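Local coordinates for (R)-specific secondary-alkylsulfatase (Pseudomonas sp., PDB 4AXH), which hydrolyses secondary alkyl sulfates enantioselectively in a zinc-dependent reaction, inverting the configuration to release sulfate and homochiral (S)-alcohols, at residues N112-A115 against G116-V120; D161-F164 against Q165-K169. One frame throughout, in Å; residues are numbered along the deposited sequence.

Contact 1 (N112-A115 against G116-V120); sequences NNIA and GLFEV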
ATOM      1  N   ASN A 112       5.365  19.555  24.745  1.00 31.54           N
ATOM      2  CA  ASN A 112       6.494  19.532  23.809  1.00 30.82           C
ATOM      3  C   ASN A 112       7.461  20.706  23.988  1.00 36.18           C
ATOM      4  O   ASN A 112       8.516  20.737  23.346  1.00 37.66           O
ATOM      5  CB  ASN A 112       5.982  19.406  22.351  1.00 25.68           C
ATOM      6  CG  ASN A 112       5.506  18.020  21.990  1.00 39.61           C
ATOM      7  OD1 ASN A 112       6.007  17.025  22.506  1.00 39.17           O
ATOM      8  ND2 ASN A 112       4.544  17.918  21.074  1.00 20.25           N
ATOM      9  N   ASN A 113       7.101  21.655  24.867  1.00 31.73           N
ATOM     10  CA  ASN A 113       7.891  22.827  25.233  1.00 30.12           C
ATOM     11  C   ASN A 113       8.830  22.489  26.375  1.00 32.24           C
ATOM     12  O   ASN A 113       9.817  23.205  26.581  1.00 30.36           O
ATOM     13  CB  ASN A 113       7.002  23.988  25.639  1.00 30.77           C
ATOM     14  CG  ASN A 113       6.351  24.724  24.524  1.00 56.16           C
ATOM     15  OD1 ASN A 113       5.136  24.817  24.451  1.00 79.02           O
ATOM     16  ND2 ASN A 113       7.121  25.398  23.735  1.00 38.79           N
ATOM     17  N   ILE A 114       8.525  21.405  27.133  1.00 31.42           N
ATOM     18  CA  ILE A 114       9.365  20.951  28.249  1.00 32.35           C
ATOM     19  C   ILE A 114      10.649  20.365  27.668  1.00 35.69           C
ATOM     20  O   ILE A 114      10.719  19.167  27.377  1.00 34.92           O
ATOM     21  CB  ILE A 114       8.618  20.080  29.320  1.00 35.99           C
ATOM     22  CG1 ILE A 114       7.465  20.891  29.966  1.00 37.42           C
ATOM     23  CG2 ILE A 114       9.575  19.629  30.437  1.00 34.29           C
ATOM     24  CD1 ILE A 114       6.122  20.194  30.034  1.00 37.70           C
ATOM     25  N   ALA A 115      11.626  21.269  27.410  1.00 33.78           N
ATOM     26  CA  ALA A 115      12.911  20.958  26.766  1.00 34.68           C
ATOM     27  C   ALA A 115      14.106  21.028  27.711  1.00 41.50           C
ATOM     28  O   ALA A 115      14.085  21.777  28.698  1.00 41.87           O
ATOM     29  CB  ALA A 115      13.142  21.885  25.586  1.00 34.91           C
ATOM     30  N   GLY A 116      15.132  20.240  27.395  1.00 37.25           N
ATOM     31  CA  GLY A 116      16.365  20.238  28.167  1.00 36.55           C
ATOM     32  C   GLY A 116      16.962  18.884  28.478  1.00 37.64           C
ATOM     33  O   GLY A 116      16.774  17.915  27.724  1.00 36.96           O
ATOM     34  N   LEU A 117      17.751  18.844  29.581  1.00 31.06           N
ATOM     35  CA  LEU A 117      18.427  17.638  30.059  1.00 29.06           C
ATOM     36  C   LEU A 117      17.624  17.111  31.213  1.00 34.06           C
ATOM     37  O   LEU A 117      17.196  17.891  32.053  1.00 35.25           O
ATOM     38  CB  LEU A 117      19.904  17.921  30.462  1.00 27.33           C
ATOM     39  CG  LEU A 117      20.692  16.745  31.080  1.00 28.33           C
ATOM     40  CD1 LEU A 117      20.892  15.629  30.094  1.00 25.88           C
ATOM     41  CD2 LEU A 117      21.993  17.219  31.721  1.00 28.44           C
ATOM     42  N   PHE A 118      17.397  15.791  31.247  1.00 29.92           N
ATOM     43  CA  PHE A 118      16.570  15.168  32.265  1.00 28.48           C
ATOM     44  C   PHE A 118      17.145  13.867  32.754  1.00 35.94           C
ATOM     45  O   PHE A 118      17.473  13.008  31.932  1.00 36.26           O
ATOM     46  CB  PHE A 118      15.183  14.842  31.667  1.00 29.61           C
ATOM     47  CG  PHE A 118      14.398  15.958  31.043  1.00 30.46           C
ATOM     48  CD1 PHE A 118      14.604  16.317  29.717  1.00 32.21           C
ATOM     49  CD2 PHE A 118      13.383  16.589  31.751  1.00 32.49           C
ATOM     50  CE1 PHE A 118      13.860  17.339  29.135  1.00 33.47           C
ATOM     51  CE2 PHE A 118      12.651  17.619  31.173  1.00 34.60           C
ATOM     52  CZ  PHE A 118      12.878  17.974  29.860  1.00 32.21           C
ATOM     53  N   GLU A 119      17.146  13.644  34.086  1.00 35.75           N
ATOM     54  CA  GLU A 119      17.546  12.352  34.659  1.00 36.18           C
ATOM     55  C   GLU A 119      16.324  11.429  34.664  1.00 39.94           C
ATOM     56  O   GLU A 119      15.242  11.865  35.014  1.00 40.57           O
ATOM     57  CB  GLU A 119      18.083  12.526  36.084  1.00 37.65           C
ATOM     58  CG  GLU A 119      18.794  11.315  36.669  1.00 46.45           C
ATOM     59  CD  GLU A 119      19.420  11.558  38.031  1.00 71.53           C
ATOM     60  OE1 GLU A 119      18.745  12.132  38.919  1.00 51.49           O
ATOM     61  OE2 GLU A 119      20.590  11.156  38.219  1.00 84.77           O
ATOM     62  N   VAL A 120      16.490  10.186  34.232  1.00 35.57           N
ATOM     63  CA  VAL A 120      15.435   9.181  34.249  1.00 35.20           C
ATOM     64  C   VAL A 120      15.687   8.347  35.504  1.00 42.13           C
ATOM     65  O   VAL A 120      14.786   8.095  36.296  1.00 43.68           O
ATOM     66  CB  VAL A 120      15.412   8.305  32.970  1.00 38.76           C
ATOM     67  CG1 VAL A 120      14.352   7.195  33.062  1.00 38.45           C
ATOM     68  CG2 VAL A 120      15.211   9.155  31.715  1.00 38.03           C
TER
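The backbone oxygen of Ile114 is the polar atom that meets the Phe118 ring, lying 3.5 Å from CZ and 4.0 Å from CE1 of that ring, with the carbonyl carbon of Ile114 in plane at the ring edge. From the same residue, CG2 lies against the CZ-CE2 side of the ring, 3.7 Å from Phe118 CZ, and the two side chains cross at about a right angle. With CG2 anti to the backbone N (chi1 of CG1 -61°), one branch of the isoleucine serves Phe118 while the other heads away; the side chain also packs on Phe60 and Ala63 of helix 58-64. Ile114 is the centre of an inverse gamma turn in the short loop between helix 103-111 and strand 116-119 of the metallo-beta-lactamase fold, just before the strand. Gly116 opens that strand with a positive phi of 136°, a conformation suited to a residue without a side chain, and its backbone pairs with Arg128. Beyond it the strand alternates: Leu117 points away from the loop and packs on Tyr125 and Val127, whereas Phe118 faces back toward the turn. Its flat ring suits this place, meeting Ile114 and the Ala115 carbonyl carbon while also making a cation-pi contact with Arg128.

Contact 2 (D161-F164 against Q165-K169); sequences DLYF and QHRPK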
ATOM      1  N   ASP A 161      26.503  18.992  24.371  1.00 25.37           N
ATOM      2  CA  ASP A 161      27.090  20.155  25.046  1.00 25.97           C
ATOM      3  C   ASP A 161      26.386  20.437  26.377  1.00 36.03           C
ATOM      4  O   ASP A 161      27.065  20.672  27.403  1.00 39.30           O
ATOM      5  CB  ASP A 161      27.055  21.417  24.150  1.00 27.36           C
ATOM      6  CG  ASP A 161      28.202  21.574  23.155  1.00 44.19           C
ATOM      7  OD1 ASP A 161      29.237  20.875  23.319  1.00 48.69           O
ATOM      8  OD2 ASP A 161      28.106  22.462  22.264  1.00 45.75           O
ATOM      9  N   LEU A 162      25.015  20.422  26.344  1.00 30.30           N
ATOM     10  CA  LEU A 162      24.110  20.647  27.468  1.00 28.71           C
ATOM     11  C   LEU A 162      24.304  19.555  28.497  1.00 32.76           C
ATOM     12  O   LEU A 162      24.343  19.864  29.682  1.00 33.59           O
ATOM     13  CB  LEU A 162      22.653  20.718  26.981  1.00 28.23           C
ATOM     14  CG  LEU A 162      21.523  20.820  28.020  1.00 31.61           C
ATOM     15  CD1 LEU A 162      21.618  22.089  28.833  1.00 31.88           C
ATOM     16  CD2 LEU A 162      20.167  20.727  27.331  1.00 30.86           C
ATOM     17  N   TYR A 163      24.501  18.308  28.050  1.00 28.56           N
ATOM     18  CA  TYR A 163      24.777  17.175  28.924  1.00 29.39           C
ATOM     19  C   TYR A 163      26.116  17.347  29.640  1.00 37.17           C
ATOM     20  O   TYR A 163      26.200  17.106  30.857  1.00 38.01           O
ATOM     21  CB  TYR A 163      24.785  15.858  28.137  1.00 31.16           C
ATOM     22  CG  TYR A 163      25.244  14.666  28.947  1.00 35.04           C
ATOM     23  CD1 TYR A 163      24.361  13.973  29.777  1.00 36.95           C
ATOM     24  CD2 TYR A 163      26.561  14.212  28.872  1.00 36.30           C
ATOM     25  CE1 TYR A 163      24.780  12.864  30.521  1.00 39.19           C
ATOM     26  CE2 TYR A 163      26.997  13.113  29.622  1.00 36.67           C
ATOM     27  CZ  TYR A 163      26.101  12.442  30.444  1.00 44.50           C
ATOM     28  OH  TYR A 163      26.514  11.361  31.182  1.00 42.53           O
ATOM     29  N   PHE A 164      27.174  17.723  28.897  1.00 33.85           N
ATOM     30  CA  PHE A 164      28.496  17.887  29.512  1.00 33.12           C
ATOM     31  C   PHE A 164      28.569  19.063  30.480  1.00 39.40           C
ATOM     32  O   PHE A 164      29.377  19.032  31.404  1.00 40.71           O
ATOM     33  CB  PHE A 164      29.625  17.887  28.462  1.00 33.94           C
ATOM     34  CG  PHE A 164      29.819  16.549  27.787  1.00 33.55           C
ATOM     35  CD1 PHE A 164      29.833  15.367  28.535  1.00 33.93           C
ATOM     36  CD2 PHE A 164      30.039  16.472  26.412  1.00 31.99           C
ATOM     37  CE1 PHE A 164      30.024  14.135  27.917  1.00 33.72           C
ATOM     38  CE2 PHE A 164      30.206  15.235  25.786  1.00 33.61           C
ATOM     39  CZ  PHE A 164      30.199  14.072  26.542  1.00 32.21           C
ATOM     40  N   GLN A 165      27.676  20.065  30.317  1.00 35.83           N
ATOM     41  CA  GLN A 165      27.611  21.214  31.218  1.00 35.16           C
ATOM     42  C   GLN A 165      27.113  20.835  32.637  1.00 40.43           C
ATOM     43  O   GLN A 165      27.267  21.645  33.563  1.00 40.80           O
ATOM     44  CB  GLN A 165      26.739  22.310  30.623  1.00 35.44           C
ATOM     45  CG  GLN A 165      27.527  23.316  29.811  1.00 61.05           C
ATOM     46  CD  GLN A 165      26.689  23.993  28.758  1.00 86.91           C
ATOM     47  OE1 GLN A 165      27.006  23.947  27.566  1.00 79.10           O
ATOM     48  NE2 GLN A 165      25.607  24.650  29.173  1.00 83.92           N
ATOM     49  N   HIS A 166      26.547  19.607  32.810  1.00 35.52           N
ATOM     50  CA  HIS A 166      25.968  19.138  34.069  1.00 35.99           C
ATOM     51  C   HIS A 166      26.449  17.784  34.486  1.00 48.63           C
ATOM     52  O   HIS A 166      26.253  17.386  35.639  1.00 51.55           O
ATOM     53  CB  HIS A 166      24.437  19.150  33.992  1.00 36.19           C
ATOM     54  CG  HIS A 166      23.888  20.517  33.742  1.00 39.09           C
ATOM     55  ND1 HIS A 166      23.755  21.017  32.451  1.00 40.55           N
ATOM     56  CD2 HIS A 166      23.561  21.491  34.626  1.00 40.20           C
ATOM     57  CE1 HIS A 166      23.340  22.267  32.588  1.00 39.84           C
ATOM     58  NE2 HIS A 166      23.197  22.598  33.876  1.00 40.05           N
ATOM     59  N   ARG A 167      27.080  17.060  33.560  1.00 47.75           N
ATOM     60  CA  ARG A 167      27.595  15.723  33.839  1.00 47.36           C
ATOM     61  C   ARG A 167      29.090  15.591  33.500  1.00 51.77           C
ATOM     62  O   ARG A 167      29.636  16.479  32.828  1.00 51.19           O
ATOM     63  CB  ARG A 167      26.726  14.653  33.154  1.00 47.60           C
ATOM     64  CG  ARG A 167      25.308  14.552  33.741  1.00 58.26           C
ATOM     65  CD  ARG A 167      25.264  14.177  35.212  1.00 56.15           C
ATOM     66  NE  ARG A 167      25.663  12.784  35.402  1.00 65.30           N
ATOM     67  CZ  ARG A 167      26.272  12.330  36.489  1.00 68.62           C
ATOM     68  NH1 ARG A 167      26.550  13.150  37.491  1.00 39.85           N
ATOM     69  NH2 ARG A 167      26.615  11.051  36.578  1.00 55.70           N
ATOM     70  N   PRO A 168      29.806  14.557  34.010  1.00 49.11           N
ATOM     71  CA  PRO A 168      31.247  14.484  33.728  1.00 48.30           C
ATOM     72  C   PRO A 168      31.553  14.164  32.271  1.00 45.02           C
ATOM     73  O   PRO A 168      30.901  13.319  31.657  1.00 44.21           O
ATOM     74  CB  PRO A 168      31.749  13.382  34.673  1.00 50.54           C
ATOM     75  CG  PRO A 168      30.564  12.503  34.883  1.00 55.96           C
ATOM     76  CD  PRO A 168      29.375  13.437  34.878  1.00 51.36           C
ATOM     77  N   LYS A 169      32.567  14.860  31.766  1.00 37.24           N
ATOM     78  CA  LYS A 169      33.107  14.745  30.424  0.50 36.10           C
ATOM     79  C   LYS A 169      33.804  13.410  30.197  1.00 38.22           C
ATOM     80  O   LYS A 169      34.791  13.136  30.858  1.00 39.73           O
ATOM     81  CB  LYS A 169      34.062  15.907  30.168  0.50 37.22           C
ATOM     82  CG  LYS A 169      34.435  16.032  28.730  0.50 35.57           C
ATOM     83  CD  LYS A 169      33.273  15.757  27.773  0.50 32.31           C
ATOM     84  CE  LYS A 169      33.528  14.551  26.925  0.50 29.85           C
ATOM     85  NZ  LYS A 169      33.534  14.871  25.506  0.50 36.59           N
TER
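Helix 153-164 ends here, and the loop after it folds back onto its last turn. Tyr163 O is held by two backbone donors, Arg167 N at 2.8 Å and His166 N. One residue earlier, Leu162 O accepts from His166 ND1 at 3.1 Å. That bond is almost straight, 170° at the hydrogen, and the oxygen lies in the imidazole plane, so the histidine supplies from its side chain a donor for a carbonyl of the last helical turn. Gln165 N still makes the regular helical bond to Asp161 O, 3.0 Å long. In the beta-alpha-beta crossover from strand 144-147 to strand 172-176, this end is the return point. There Arg167 CB sits over one face of the Tyr163 ring, 3.8 Å from its centroid, in a CH-pi contact. Both polar ends turn to Glu139: Arg167 NH2 by a salt bridge, Tyr163 OH by a hydrogen bond. In one of its two modelled conformers the long, flexible Lys169 lies with CD and CE over one face of the Phe164 ring, a placement that remains doubtful along with the off-centre cation-pi contact of its NZ.

Contact 1 comes first along the chain and contact 2 follows in series, their centres about 14 Å apart. Contact 1 runs into the mixed eight-stranded sheet of the metallo-beta-lactamase fold through strand 116-119, whereas contact 2 lies at the end of helix 153-164, which connects two other strands of that sheet, 144-147 and 172-176. They touch through Leu117, whose CD1 lies 3.9 Å from Tyr163 CD1 and whose CD2 packs on His166 CB; Leu162 CD2 approaches the backbone N of Leu117 at 3.8 Å. The helix end and its loop therefore rest on the sheet near the surface of the domain, away from the zinc and sulfate sites.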